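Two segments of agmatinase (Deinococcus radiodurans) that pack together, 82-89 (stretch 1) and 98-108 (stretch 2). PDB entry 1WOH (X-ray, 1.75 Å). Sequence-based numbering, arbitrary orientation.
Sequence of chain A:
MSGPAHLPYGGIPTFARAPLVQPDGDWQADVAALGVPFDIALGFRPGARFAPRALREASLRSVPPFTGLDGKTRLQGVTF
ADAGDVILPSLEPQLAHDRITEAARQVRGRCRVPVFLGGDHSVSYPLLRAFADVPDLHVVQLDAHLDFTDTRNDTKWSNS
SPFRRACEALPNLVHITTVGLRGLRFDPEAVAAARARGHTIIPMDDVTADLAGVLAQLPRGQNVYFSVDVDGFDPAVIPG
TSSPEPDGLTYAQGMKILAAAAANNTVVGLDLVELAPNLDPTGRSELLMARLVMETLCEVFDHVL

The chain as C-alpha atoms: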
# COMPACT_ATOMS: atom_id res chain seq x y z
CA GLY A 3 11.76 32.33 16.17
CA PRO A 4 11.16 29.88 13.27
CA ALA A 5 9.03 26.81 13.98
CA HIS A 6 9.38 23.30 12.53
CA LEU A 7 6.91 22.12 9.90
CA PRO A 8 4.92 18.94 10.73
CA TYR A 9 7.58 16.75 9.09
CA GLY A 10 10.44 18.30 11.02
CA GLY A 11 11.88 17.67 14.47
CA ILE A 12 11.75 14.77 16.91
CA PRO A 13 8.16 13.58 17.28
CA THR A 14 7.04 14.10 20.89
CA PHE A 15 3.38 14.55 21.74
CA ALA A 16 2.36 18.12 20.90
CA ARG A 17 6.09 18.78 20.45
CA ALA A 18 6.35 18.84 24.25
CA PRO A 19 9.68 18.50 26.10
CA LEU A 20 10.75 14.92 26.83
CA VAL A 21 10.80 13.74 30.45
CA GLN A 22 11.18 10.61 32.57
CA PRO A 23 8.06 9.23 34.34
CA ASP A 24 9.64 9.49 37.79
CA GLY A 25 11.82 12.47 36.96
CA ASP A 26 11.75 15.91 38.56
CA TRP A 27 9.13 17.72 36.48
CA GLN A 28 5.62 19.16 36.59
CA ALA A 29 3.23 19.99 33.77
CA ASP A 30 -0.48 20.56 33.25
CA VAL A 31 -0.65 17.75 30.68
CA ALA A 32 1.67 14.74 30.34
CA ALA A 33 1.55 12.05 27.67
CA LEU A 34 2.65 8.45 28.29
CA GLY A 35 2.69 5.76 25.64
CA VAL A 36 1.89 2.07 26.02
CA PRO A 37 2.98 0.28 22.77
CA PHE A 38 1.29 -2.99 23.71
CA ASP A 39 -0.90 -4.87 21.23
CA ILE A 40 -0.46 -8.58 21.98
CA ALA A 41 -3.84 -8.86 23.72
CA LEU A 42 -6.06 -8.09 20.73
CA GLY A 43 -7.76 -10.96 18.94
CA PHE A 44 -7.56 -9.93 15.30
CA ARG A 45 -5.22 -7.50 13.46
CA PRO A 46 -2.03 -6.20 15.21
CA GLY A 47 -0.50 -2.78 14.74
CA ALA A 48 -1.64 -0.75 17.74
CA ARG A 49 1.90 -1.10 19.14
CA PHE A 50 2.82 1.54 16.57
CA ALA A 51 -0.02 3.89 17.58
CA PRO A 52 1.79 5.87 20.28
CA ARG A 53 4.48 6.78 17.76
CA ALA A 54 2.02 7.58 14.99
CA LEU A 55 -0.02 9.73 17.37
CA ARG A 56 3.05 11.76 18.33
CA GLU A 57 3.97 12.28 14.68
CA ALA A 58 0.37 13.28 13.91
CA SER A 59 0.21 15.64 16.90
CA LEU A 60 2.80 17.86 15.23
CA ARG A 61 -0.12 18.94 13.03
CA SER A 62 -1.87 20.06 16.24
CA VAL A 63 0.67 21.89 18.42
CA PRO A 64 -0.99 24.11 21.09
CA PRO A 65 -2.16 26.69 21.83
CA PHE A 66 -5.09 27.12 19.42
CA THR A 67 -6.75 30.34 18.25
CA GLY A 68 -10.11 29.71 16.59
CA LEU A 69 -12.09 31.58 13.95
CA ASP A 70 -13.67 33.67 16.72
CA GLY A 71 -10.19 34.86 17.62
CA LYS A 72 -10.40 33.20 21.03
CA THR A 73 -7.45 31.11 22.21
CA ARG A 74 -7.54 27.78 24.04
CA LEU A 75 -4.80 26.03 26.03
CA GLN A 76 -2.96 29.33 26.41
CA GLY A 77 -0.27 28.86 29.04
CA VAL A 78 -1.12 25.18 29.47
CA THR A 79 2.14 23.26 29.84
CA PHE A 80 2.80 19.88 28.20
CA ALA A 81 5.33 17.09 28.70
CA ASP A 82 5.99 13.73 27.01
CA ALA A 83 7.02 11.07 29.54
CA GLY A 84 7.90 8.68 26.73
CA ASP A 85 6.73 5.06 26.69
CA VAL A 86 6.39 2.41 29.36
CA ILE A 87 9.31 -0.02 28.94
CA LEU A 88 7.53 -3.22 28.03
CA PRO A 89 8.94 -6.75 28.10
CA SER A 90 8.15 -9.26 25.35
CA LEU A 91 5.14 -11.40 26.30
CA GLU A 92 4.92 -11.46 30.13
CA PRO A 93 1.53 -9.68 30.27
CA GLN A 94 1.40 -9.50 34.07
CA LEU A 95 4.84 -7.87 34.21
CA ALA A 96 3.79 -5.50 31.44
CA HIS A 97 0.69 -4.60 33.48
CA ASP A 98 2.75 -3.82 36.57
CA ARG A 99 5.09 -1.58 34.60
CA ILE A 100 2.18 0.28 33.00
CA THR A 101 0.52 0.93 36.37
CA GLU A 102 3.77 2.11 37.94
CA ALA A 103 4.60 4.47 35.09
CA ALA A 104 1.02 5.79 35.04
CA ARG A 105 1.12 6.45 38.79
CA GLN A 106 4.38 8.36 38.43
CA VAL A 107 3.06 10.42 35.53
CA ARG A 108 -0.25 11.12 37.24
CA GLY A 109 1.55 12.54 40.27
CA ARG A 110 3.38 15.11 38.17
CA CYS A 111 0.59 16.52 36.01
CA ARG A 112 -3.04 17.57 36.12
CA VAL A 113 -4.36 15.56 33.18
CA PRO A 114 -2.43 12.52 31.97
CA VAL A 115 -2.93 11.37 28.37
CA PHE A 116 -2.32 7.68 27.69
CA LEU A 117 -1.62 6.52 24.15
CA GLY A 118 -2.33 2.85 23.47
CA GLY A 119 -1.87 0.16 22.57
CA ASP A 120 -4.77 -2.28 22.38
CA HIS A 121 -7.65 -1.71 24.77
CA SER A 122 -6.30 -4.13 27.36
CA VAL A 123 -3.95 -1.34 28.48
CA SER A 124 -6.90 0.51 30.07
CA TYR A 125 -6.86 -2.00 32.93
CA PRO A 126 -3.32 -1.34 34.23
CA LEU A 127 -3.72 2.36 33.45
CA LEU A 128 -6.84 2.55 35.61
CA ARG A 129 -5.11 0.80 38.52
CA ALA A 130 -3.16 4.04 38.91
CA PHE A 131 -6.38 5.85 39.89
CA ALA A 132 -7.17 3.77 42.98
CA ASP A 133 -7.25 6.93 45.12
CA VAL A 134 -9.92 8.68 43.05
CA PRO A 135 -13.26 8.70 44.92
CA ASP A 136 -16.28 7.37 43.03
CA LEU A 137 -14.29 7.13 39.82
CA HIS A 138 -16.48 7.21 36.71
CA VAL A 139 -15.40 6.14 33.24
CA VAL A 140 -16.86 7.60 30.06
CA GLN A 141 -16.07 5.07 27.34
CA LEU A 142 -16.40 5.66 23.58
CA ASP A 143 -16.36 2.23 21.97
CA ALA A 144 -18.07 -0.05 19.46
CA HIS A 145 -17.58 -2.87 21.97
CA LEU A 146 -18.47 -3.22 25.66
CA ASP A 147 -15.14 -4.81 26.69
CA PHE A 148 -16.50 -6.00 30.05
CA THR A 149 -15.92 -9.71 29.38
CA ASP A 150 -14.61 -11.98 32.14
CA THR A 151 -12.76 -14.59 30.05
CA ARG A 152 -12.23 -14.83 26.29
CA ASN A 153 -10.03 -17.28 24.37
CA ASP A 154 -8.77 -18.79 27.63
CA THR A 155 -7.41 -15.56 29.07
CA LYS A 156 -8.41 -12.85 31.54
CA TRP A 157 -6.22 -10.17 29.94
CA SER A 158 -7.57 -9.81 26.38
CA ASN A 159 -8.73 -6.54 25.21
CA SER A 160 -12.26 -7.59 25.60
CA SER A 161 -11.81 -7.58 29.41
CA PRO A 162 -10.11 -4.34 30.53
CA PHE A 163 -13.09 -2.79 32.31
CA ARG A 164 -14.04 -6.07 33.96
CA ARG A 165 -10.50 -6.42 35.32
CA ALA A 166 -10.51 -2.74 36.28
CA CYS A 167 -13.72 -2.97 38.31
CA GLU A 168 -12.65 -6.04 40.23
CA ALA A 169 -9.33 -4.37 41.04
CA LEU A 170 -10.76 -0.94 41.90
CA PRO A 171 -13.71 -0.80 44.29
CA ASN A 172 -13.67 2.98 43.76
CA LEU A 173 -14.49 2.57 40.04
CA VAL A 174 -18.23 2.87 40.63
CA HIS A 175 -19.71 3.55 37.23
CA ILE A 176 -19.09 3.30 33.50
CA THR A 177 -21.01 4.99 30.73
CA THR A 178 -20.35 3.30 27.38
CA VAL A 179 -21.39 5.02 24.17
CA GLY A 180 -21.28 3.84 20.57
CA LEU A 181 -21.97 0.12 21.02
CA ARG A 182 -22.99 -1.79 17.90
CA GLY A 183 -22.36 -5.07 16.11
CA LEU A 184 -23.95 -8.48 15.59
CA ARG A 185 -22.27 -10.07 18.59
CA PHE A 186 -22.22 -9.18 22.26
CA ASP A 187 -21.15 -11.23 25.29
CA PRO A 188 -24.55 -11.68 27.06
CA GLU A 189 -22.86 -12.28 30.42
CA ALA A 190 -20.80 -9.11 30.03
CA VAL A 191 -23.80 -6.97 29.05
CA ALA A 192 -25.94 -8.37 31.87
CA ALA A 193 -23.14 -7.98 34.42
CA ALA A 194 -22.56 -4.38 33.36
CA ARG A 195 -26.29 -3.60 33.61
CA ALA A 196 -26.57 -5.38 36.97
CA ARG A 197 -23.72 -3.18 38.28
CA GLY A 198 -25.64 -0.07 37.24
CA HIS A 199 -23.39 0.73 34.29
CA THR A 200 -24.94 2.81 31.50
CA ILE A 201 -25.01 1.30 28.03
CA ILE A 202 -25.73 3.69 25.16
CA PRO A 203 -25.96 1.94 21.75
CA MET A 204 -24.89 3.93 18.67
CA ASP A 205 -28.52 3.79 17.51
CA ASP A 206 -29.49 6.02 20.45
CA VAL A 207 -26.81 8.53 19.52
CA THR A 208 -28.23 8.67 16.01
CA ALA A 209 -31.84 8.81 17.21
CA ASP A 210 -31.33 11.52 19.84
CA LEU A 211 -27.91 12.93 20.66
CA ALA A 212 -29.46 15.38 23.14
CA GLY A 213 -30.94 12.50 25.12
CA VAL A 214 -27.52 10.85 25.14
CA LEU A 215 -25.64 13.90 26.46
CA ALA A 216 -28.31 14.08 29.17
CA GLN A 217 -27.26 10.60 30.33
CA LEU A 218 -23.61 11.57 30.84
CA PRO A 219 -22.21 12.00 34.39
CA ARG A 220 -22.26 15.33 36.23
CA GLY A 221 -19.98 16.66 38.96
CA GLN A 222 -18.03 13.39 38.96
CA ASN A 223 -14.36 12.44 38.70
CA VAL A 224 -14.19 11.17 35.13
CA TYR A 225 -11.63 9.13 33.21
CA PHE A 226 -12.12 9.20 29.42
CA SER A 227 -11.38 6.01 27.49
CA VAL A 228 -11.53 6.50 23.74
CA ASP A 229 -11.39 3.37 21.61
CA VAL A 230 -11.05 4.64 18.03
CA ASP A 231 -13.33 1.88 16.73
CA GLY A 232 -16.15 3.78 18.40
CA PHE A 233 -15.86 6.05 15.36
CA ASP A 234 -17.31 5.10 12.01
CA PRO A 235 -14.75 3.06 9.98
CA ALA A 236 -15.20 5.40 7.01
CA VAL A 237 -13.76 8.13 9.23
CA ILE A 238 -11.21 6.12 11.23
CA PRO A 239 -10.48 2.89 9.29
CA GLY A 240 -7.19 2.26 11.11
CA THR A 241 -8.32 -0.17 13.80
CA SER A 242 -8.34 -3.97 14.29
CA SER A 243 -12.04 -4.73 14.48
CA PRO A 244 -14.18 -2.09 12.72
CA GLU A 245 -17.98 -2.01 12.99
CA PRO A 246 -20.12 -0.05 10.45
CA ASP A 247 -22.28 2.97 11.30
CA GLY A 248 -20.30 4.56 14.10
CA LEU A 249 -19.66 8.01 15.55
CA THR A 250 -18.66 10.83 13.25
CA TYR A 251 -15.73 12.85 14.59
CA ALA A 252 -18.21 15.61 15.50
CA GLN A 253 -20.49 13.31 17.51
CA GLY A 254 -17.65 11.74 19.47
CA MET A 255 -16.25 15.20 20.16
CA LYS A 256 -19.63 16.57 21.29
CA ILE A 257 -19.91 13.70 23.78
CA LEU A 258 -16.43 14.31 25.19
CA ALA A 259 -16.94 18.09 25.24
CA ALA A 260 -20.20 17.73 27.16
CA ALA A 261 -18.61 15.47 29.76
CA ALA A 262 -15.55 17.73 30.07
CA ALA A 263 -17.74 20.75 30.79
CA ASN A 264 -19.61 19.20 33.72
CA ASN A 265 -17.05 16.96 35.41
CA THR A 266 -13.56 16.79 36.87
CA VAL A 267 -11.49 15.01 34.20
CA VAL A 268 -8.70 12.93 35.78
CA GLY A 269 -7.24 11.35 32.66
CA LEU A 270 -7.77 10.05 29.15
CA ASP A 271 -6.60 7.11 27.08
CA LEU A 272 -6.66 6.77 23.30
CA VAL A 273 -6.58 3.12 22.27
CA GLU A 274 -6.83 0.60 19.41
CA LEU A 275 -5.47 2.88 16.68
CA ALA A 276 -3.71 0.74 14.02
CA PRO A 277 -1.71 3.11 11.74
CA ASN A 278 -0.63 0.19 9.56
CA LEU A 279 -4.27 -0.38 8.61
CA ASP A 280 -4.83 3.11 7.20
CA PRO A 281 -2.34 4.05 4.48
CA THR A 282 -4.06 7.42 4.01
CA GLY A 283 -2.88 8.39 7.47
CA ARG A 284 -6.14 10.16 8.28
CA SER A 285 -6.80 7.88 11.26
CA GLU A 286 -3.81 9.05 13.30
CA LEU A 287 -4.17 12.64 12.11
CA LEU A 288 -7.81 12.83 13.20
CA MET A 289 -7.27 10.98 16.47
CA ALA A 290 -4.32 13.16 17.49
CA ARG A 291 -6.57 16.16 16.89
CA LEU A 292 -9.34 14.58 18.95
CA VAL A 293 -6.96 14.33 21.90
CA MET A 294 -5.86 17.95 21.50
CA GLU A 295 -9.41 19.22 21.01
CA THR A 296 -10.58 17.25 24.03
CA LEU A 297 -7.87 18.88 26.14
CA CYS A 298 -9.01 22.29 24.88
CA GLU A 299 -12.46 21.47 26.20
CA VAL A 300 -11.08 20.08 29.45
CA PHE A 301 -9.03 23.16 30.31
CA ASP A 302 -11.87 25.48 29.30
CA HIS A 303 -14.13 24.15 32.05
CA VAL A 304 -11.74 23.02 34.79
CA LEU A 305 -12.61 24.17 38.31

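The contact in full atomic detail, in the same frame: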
# COMPACT_ATOMS: atom_id res chain seq x y z
N ASP A 82 6.13 15.07 27.59
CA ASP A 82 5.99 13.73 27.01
C ASP A 82 6.87 12.83 27.86
O ASP A 82 8.10 12.92 27.79
CB ASP A 82 6.46 13.71 25.55
CG ASP A 82 6.18 12.38 24.86
OD1 ASP A 82 6.18 11.35 25.57
OD2 ASP A 82 5.96 12.37 23.63
N ALA A 83 6.26 11.96 28.67
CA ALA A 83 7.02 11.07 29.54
C ALA A 83 7.53 9.82 28.82
O ALA A 83 8.02 8.89 29.46
CB ALA A 83 6.17 10.67 30.74
N GLY A 84 7.42 9.82 27.50
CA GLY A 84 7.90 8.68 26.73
C GLY A 84 6.96 7.48 26.82
O GLY A 84 5.76 7.64 27.04
N ASP A 85 7.52 6.29 26.64
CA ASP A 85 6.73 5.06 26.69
C ASP A 85 7.11 4.16 27.85
O ASP A 85 8.25 4.18 28.33
CB ASP A 85 6.93 4.21 25.42
CG ASP A 85 6.37 4.85 24.17
OD1 ASP A 85 5.57 5.81 24.27
OD2 ASP A 85 6.72 4.37 23.08
N VAL A 86 6.14 3.37 28.30
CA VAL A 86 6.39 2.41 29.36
C VAL A 86 7.35 1.40 28.72
O VAL A 86 7.20 1.05 27.54
CB VAL A 86 5.08 1.68 29.76
CG1 VAL A 86 5.34 0.66 30.86
CG2 VAL A 86 4.04 2.70 30.23
N ILE A 87 8.36 0.96 29.46
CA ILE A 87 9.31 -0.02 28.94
C ILE A 87 8.67 -1.38 29.11
O ILE A 87 8.58 -1.91 30.22
CB ILE A 87 10.65 0.01 29.68
CG1 ILE A 87 11.31 1.37 29.48
CG2 ILE A 87 11.56 -1.10 29.16
CD1 ILE A 87 12.62 1.54 30.22
N LEU A 88 8.21 -1.94 28.00
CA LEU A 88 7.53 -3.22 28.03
C LEU A 88 8.42 -4.40 27.71
O LEU A 88 9.36 -4.29 26.92
CB LEU A 88 6.39 -3.20 27.01
CG LEU A 88 5.36 -2.09 27.20
CD1 LEU A 88 4.47 -2.01 25.96
CD2 LEU A 88 4.53 -2.38 28.45
N PRO A 89 8.15 -5.55 28.35
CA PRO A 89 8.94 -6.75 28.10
C PRO A 89 8.27 -7.41 26.90
O PRO A 89 7.28 -6.88 26.38
CB PRO A 89 8.71 -7.57 29.35
CG PRO A 89 7.26 -7.29 29.65
CD PRO A 89 7.17 -5.78 29.44
N ASP A 98 2.16 -4.48 35.42
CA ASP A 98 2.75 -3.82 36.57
C ASP A 98 3.57 -2.60 36.16
O ASP A 98 3.53 -1.57 36.83
CB ASP A 98 3.61 -4.80 37.37
CG ASP A 98 2.79 -5.91 38.00
OD1 ASP A 98 1.56 -5.74 38.15
OD2 ASP A 98 3.36 -6.96 38.36
N ARG A 99 4.29 -2.71 35.06
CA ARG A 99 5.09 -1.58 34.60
C ARG A 99 4.23 -0.42 34.13
O ARG A 99 4.56 0.75 34.35
CB ARG A 99 6.05 -2.01 33.50
CG ARG A 99 7.18 -2.86 34.02
CD ARG A 99 8.31 -2.96 33.03
NE ARG A 99 9.32 -3.92 33.47
CZ ARG A 99 10.19 -4.50 32.65
NH1 ARG A 99 10.15 -4.21 31.35
NH2 ARG A 99 11.07 -5.36 33.11
N ILE A 100 3.11 -0.74 33.49
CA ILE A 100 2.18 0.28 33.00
C ILE A 100 1.55 1.04 34.17
O ILE A 100 1.47 2.27 34.16
CB ILE A 100 1.06 -0.37 32.15
CG1 ILE A 100 1.67 -0.96 30.87
CG2 ILE A 100 0.00 0.67 31.79
CD1 ILE A 100 0.75 -1.89 30.10
N THR A 101 1.12 0.31 35.19
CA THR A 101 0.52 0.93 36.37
C THR A 101 1.51 1.82 37.10
O THR A 101 1.17 2.93 37.52
CB THR A 101 -0.00 -0.13 37.36
OG1 THR A 101 -1.01 -0.93 36.72
CG2 THR A 101 -0.60 0.55 38.60
N GLU A 102 2.74 1.34 37.25
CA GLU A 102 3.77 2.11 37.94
C GLU A 102 4.09 3.40 37.20
O GLU A 102 4.16 4.47 37.80
CB GLU A 102 5.04 1.27 38.13
CG GLU A 102 6.20 2.02 38.79
CD GLU A 102 5.85 2.61 40.15
OE1 GLU A 102 6.69 3.34 40.72
OE2 GLU A 102 4.74 2.34 40.66
N ALA A 103 4.29 3.30 35.89
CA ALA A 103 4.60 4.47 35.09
C ALA A 103 3.43 5.46 35.11
O ALA A 103 3.64 6.66 35.21
CB ALA A 103 4.92 4.07 33.65
N ALA A 104 2.21 4.94 35.03
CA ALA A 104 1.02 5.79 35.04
C ALA A 104 0.91 6.52 36.37
O ALA A 104 0.59 7.71 36.41
CB ALA A 104 -0.22 4.96 34.78
N ARG A 105 1.17 5.82 37.47
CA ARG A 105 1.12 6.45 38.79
C ARG A 105 2.12 7.59 38.88
O ARG A 105 1.80 8.67 39.41
CB ARG A 105 1.43 5.44 39.90
CG ARG A 105 0.29 4.53 40.29
CD ARG A 105 0.37 4.19 41.77
NE ARG A 105 -0.61 3.20 42.18
CZ ARG A 105 -0.51 1.90 41.91
NH1 ARG A 105 0.53 1.45 41.23
NH2 ARG A 105 -1.45 1.06 42.32
N GLN A 106 3.33 7.35 38.39
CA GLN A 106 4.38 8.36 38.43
C GLN A 106 4.02 9.57 37.58
O GLN A 106 4.27 10.71 37.97
CB GLN A 106 5.71 7.77 37.95
CG GLN A 106 6.18 6.58 38.76
CD GLN A 106 7.51 6.03 38.28
OE1 GLN A 106 7.73 5.87 37.07
NE2 GLN A 106 8.41 5.74 39.21
N VAL A 107 3.45 9.33 36.41
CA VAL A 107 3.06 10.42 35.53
C VAL A 107 1.88 11.19 36.11
O VAL A 107 1.85 12.43 36.07
CB VAL A 107 2.70 9.88 34.12
CG1 VAL A 107 1.99 10.97 33.30
CG2 VAL A 107 3.97 9.44 33.42
N ARG A 108 0.91 10.47 36.65
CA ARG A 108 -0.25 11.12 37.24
C ARG A 108 0.15 12.09 38.35
O ARG A 108 -0.40 13.19 38.46
CB ARG A 108 -1.21 10.07 37.80
CG ARG A 108 -2.53 10.00 37.08
CD ARG A 108 -3.66 10.42 38.01
NE ARG A 108 -3.86 9.46 39.08
CZ ARG A 108 -4.67 9.63 40.12
NH1 ARG A 108 -5.37 10.75 40.24
NH2 ARG A 108 -4.78 8.68 41.03

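Stretch 2 is helical throughout, and it meets the end of a strand and the loop that follows through a small set of side chains. D98, exposed, does not reach the other stretch. R99 does, and makes the one hydrogen bond of the contact: its extended side chain carries NH1 to the backbone oxygen of I87, with NH1 to O at 3.0 Å and an N-H...O angle of 163°. The oxygen lies at the guanidinium edge, near its plane, where the N-H bonds point. An arginine suits this partly exposed position because it is long enough to supply a donor to a loop carbonyl.

I100 turns sideways yet serves two neighbours, its CG1 lying 4.0 Å from V86 CG1 and 4.0 Å from L88 CD2. L88 starts away from the helix, but the end of its side chain comes back to make this contact.

T101 and E102 stay clear. One turn on from R99, A103 points toward the loop, its CB 3.8 Å from V86 CG2; the small methyl leaves room for the branched valine, whose CG1 packs 3.8 Å from R99 CB. After another turn, V107 CG2 meets A83 CB at 3.7 Å. The i, i+4 spacing of R99, A103 and V107 thus places one side of the helix against the other stretch.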